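Local coordinates for putative isohexenylglutaconyl-CoA hydratase (Pseudomonas aeruginosa, PDB 4ZU2), which hydrates isohexenylglutaconyl-CoA, a step in the breakdown of acyclic terpenes such as citronellate, as a member of the crotonase family, at the interface of chains A and B. Sequence-based numbering; all coordinates share one arbitrary frame. Chains: chain A/B, Putative isohexenylglutaconyl-CoA hydratase.

The interface of chains A and B. Residues chain A 150, 153-154, 159, 162-163, 166; chain B 155, 219-220, 222.
B:Leu219, near the end of helix 209-221, inserts its forked tip between helices 149-157 and 159-168 of chain A. It hides 92 Å² of its surface there, more than any other residue of this patch. The contact is apolar, and the two methyls of B:Leu219 largely divide the lining. CD2 faces helix 149-157, meeting A:Val154 CG2 at 3.7 Å and A:Ala150 CB at 4.0 Å, and also reaches A:Ala162 CB on helix 159-168. CD1 turns to helix 159-168, packing on A:Arg163 CA at 3.6 Å and, further along, on A:Ala166 CB. The small alanines probably allow this close fit, and A:Arg163 contributes its backbone end rather than its guanidinium. CG of B:Leu219 stands anti to its own carbonyl carbon (chi1 -59°), which carries the fork into this groove.

A second apolar group forms around A:Leu159, which hides 74 Å². CD1 rests against B:Leu219 CB at 4.0 Å, while CD2 lies 3.9 Å from B:Leu220 CD2. CD2 also lies against B:Arg155, extended from CG to NE and nearest at NE, 3.5 Å away, but that arginine is poorly ordered and the contact is less certain.

Polar groups contribute packing here: no N or O pair bridges the chains within bonding distance. B:Ser222 OG abuts A:Val154 CG2 at 3.4 Å, while its hydrogen bond stays within chain B, to the carbonyl O of B:Leu219 at 2.5 Å. The donor is tilted 16° from the carbonyl plane, and the bond ties the loop residue back to the helix end.

The leucine-in-groove fit joins neighbouring subunits of the deposited trimer; crotonase-family enzymes commonly build on trimers, so it likely supports the native assembly.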
loop_
_atom_site.group_PDB
_atom_site.type_symbol
_atom_site.label_atom_id
_atom_site.label_comp_id
_atom_site.label_asym_id
_atom_site.label_seq_id
_atom_site.Cartn_x
_atom_site.Cartn_y
_atom_site.Cartn_z
ATOM N N ALA A 150 -8.318 -10.812 -7.618
ATOM C CA ALA A 150 -7.696 -9.527 -7.971
ATOM C C ALA A 150 -7.777 -8.464 -6.859
ATOM O O ALA A 150 -6.776 -7.907 -6.426
ATOM C CB ALA A 150 -8.275 -8.973 -9.243
ATOM N N VAL A 153 -5.698 -9.374 -3.672
ATOM C CA VAL A 153 -4.259 -9.345 -3.792
ATOM C C VAL A 153 -3.755 -7.895 -3.889
ATOM O O VAL A 153 -2.698 -7.576 -3.358
ATOM C CB VAL A 153 -3.724 -10.201 -4.976
ATOM C CG1 VAL A 153 -4.165 -9.645 -6.315
ATOM C CG2 VAL A 153 -2.177 -10.290 -4.932
ATOM N N VAL A 154 -4.480 -7.038 -4.588
ATOM C CA VAL A 154 -4.119 -5.617 -4.633
ATOM C C VAL A 154 -4.222 -5.055 -3.205
ATOM O O VAL A 154 -3.328 -4.366 -2.738
ATOM C CB VAL A 154 -5.051 -4.844 -5.588
ATOM C CG1 VAL A 154 -4.771 -3.333 -5.528
ATOM C CG2 VAL A 154 -4.935 -5.413 -6.981
ATOM N N LEU A 159 -1.038 -2.665 -5.770
ATOM C CA LEU A 159 -1.079 -2.807 -7.218
ATOM C C LEU A 159 0.291 -3.163 -7.823
ATOM O O LEU A 159 0.394 -3.921 -8.801
ATOM C CB LEU A 159 -1.585 -1.527 -7.847
ATOM C CG LEU A 159 -1.652 -1.481 -9.380
ATOM C CD1 LEU A 159 -2.762 -2.418 -9.917
ATOM C CD2 LEU A 159 -1.928 -0.070 -9.855
ATOM N N ALA A 162 1.117 -6.685 -7.445
ATOM C CA ALA A 162 0.060 -7.585 -7.877
ATOM C C ALA A 162 0.108 -7.716 -9.357
ATOM O O ALA A 162 -0.042 -8.830 -9.877
ATOM C CB ALA A 162 -1.348 -7.109 -7.447
ATOM N N ARG A 163 0.309 -6.583 -10.029
ATOM C CA ARG A 163 0.386 -6.572 -11.481
ATOM C C ARG A 163 1.467 -7.526 -12.011
ATOM O O ARG A 163 1.231 -8.197 -12.990
ATOM C CB ARG A 163 0.530 -5.159 -12.051
ATOM C CG ARG A 163 1.748 -4.335 -11.590
ATOM C CD ARG A 163 1.439 -2.877 -11.602
ATOM N NE ARG A 163 1.044 -2.406 -12.930
ATOM C CZ ARG A 163 0.820 -1.136 -13.239
ATOM N NH1 ARG A 163 0.923 -0.159 -12.318
ATOM N NH2 ARG A 163 0.475 -0.834 -14.466
ATOM N N ALA A 166 0.414 -11.397 -11.283
ATOM C CA ALA A 166 -0.730 -11.733 -12.075
ATOM C C ALA A 166 -0.465 -11.797 -13.600
ATOM O O ALA A 166 -1.008 -12.647 -14.296
ATOM C CB ALA A 166 -1.846 -10.742 -11.789
ATOM N N ARG B 155 -0.169 5.484 -5.697
ATOM C CA ARG B 155 -0.562 4.141 -6.061
ATOM C C ARG B 155 0.695 3.218 -6.208
ATOM O O ARG B 155 0.651 2.038 -5.851
ATOM C CB ARG B 155 -1.436 4.211 -7.332
ATOM C CG ARG B 155 -2.295 2.993 -7.684
ATOM C CD ARG B 155 -3.560 3.495 -8.445
ATOM N NE ARG B 155 -4.188 2.531 -9.361
ATOM C CZ ARG B 155 -4.545 2.778 -10.635
ATOM N NH1 ARG B 155 -4.349 3.960 -11.241
ATOM N NH2 ARG B 155 -5.113 1.797 -11.324
ATOM N N LEU B 219 -7.433 -5.573 -11.853
ATOM C CA LEU B 219 -6.538 -5.084 -10.804
ATOM C C LEU B 219 -6.645 -3.555 -10.717
ATOM O O LEU B 219 -6.833 -2.999 -9.631
ATOM C CB LEU B 219 -5.097 -5.440 -11.103
ATOM C CG LEU B 219 -4.629 -6.883 -11.272
ATOM C CD1 LEU B 219 -3.214 -6.909 -11.879
ATOM C CD2 LEU B 219 -4.610 -7.520 -9.967
ATOM N N LEU B 220 -6.513 -2.883 -11.861
ATOM C CA LEU B 220 -6.658 -1.426 -11.916
ATOM C C LEU B 220 -7.986 -0.912 -11.315
ATOM O O LEU B 220 -8.013 0.119 -10.625
ATOM C CB LEU B 220 -6.481 -0.915 -13.356
ATOM C CG LEU B 220 -5.055 -1.078 -13.910
ATOM C CD1 LEU B 220 -5.032 -0.768 -15.390
ATOM C CD2 LEU B 220 -3.994 -0.188 -13.169
ATOM N N SER B 222 -9.726 -2.366 -9.066
ATOM C CA SER B 222 -10.031 -2.947 -7.765
ATOM C C SER B 222 -10.015 -1.954 -6.573
ATOM O O SER B 222 -10.303 -2.355 -5.448
ATOM C CB SER B 222 -9.138 -4.166 -7.498
ATOM O OG SER B 222 -7.800 -3.715 -7.393
#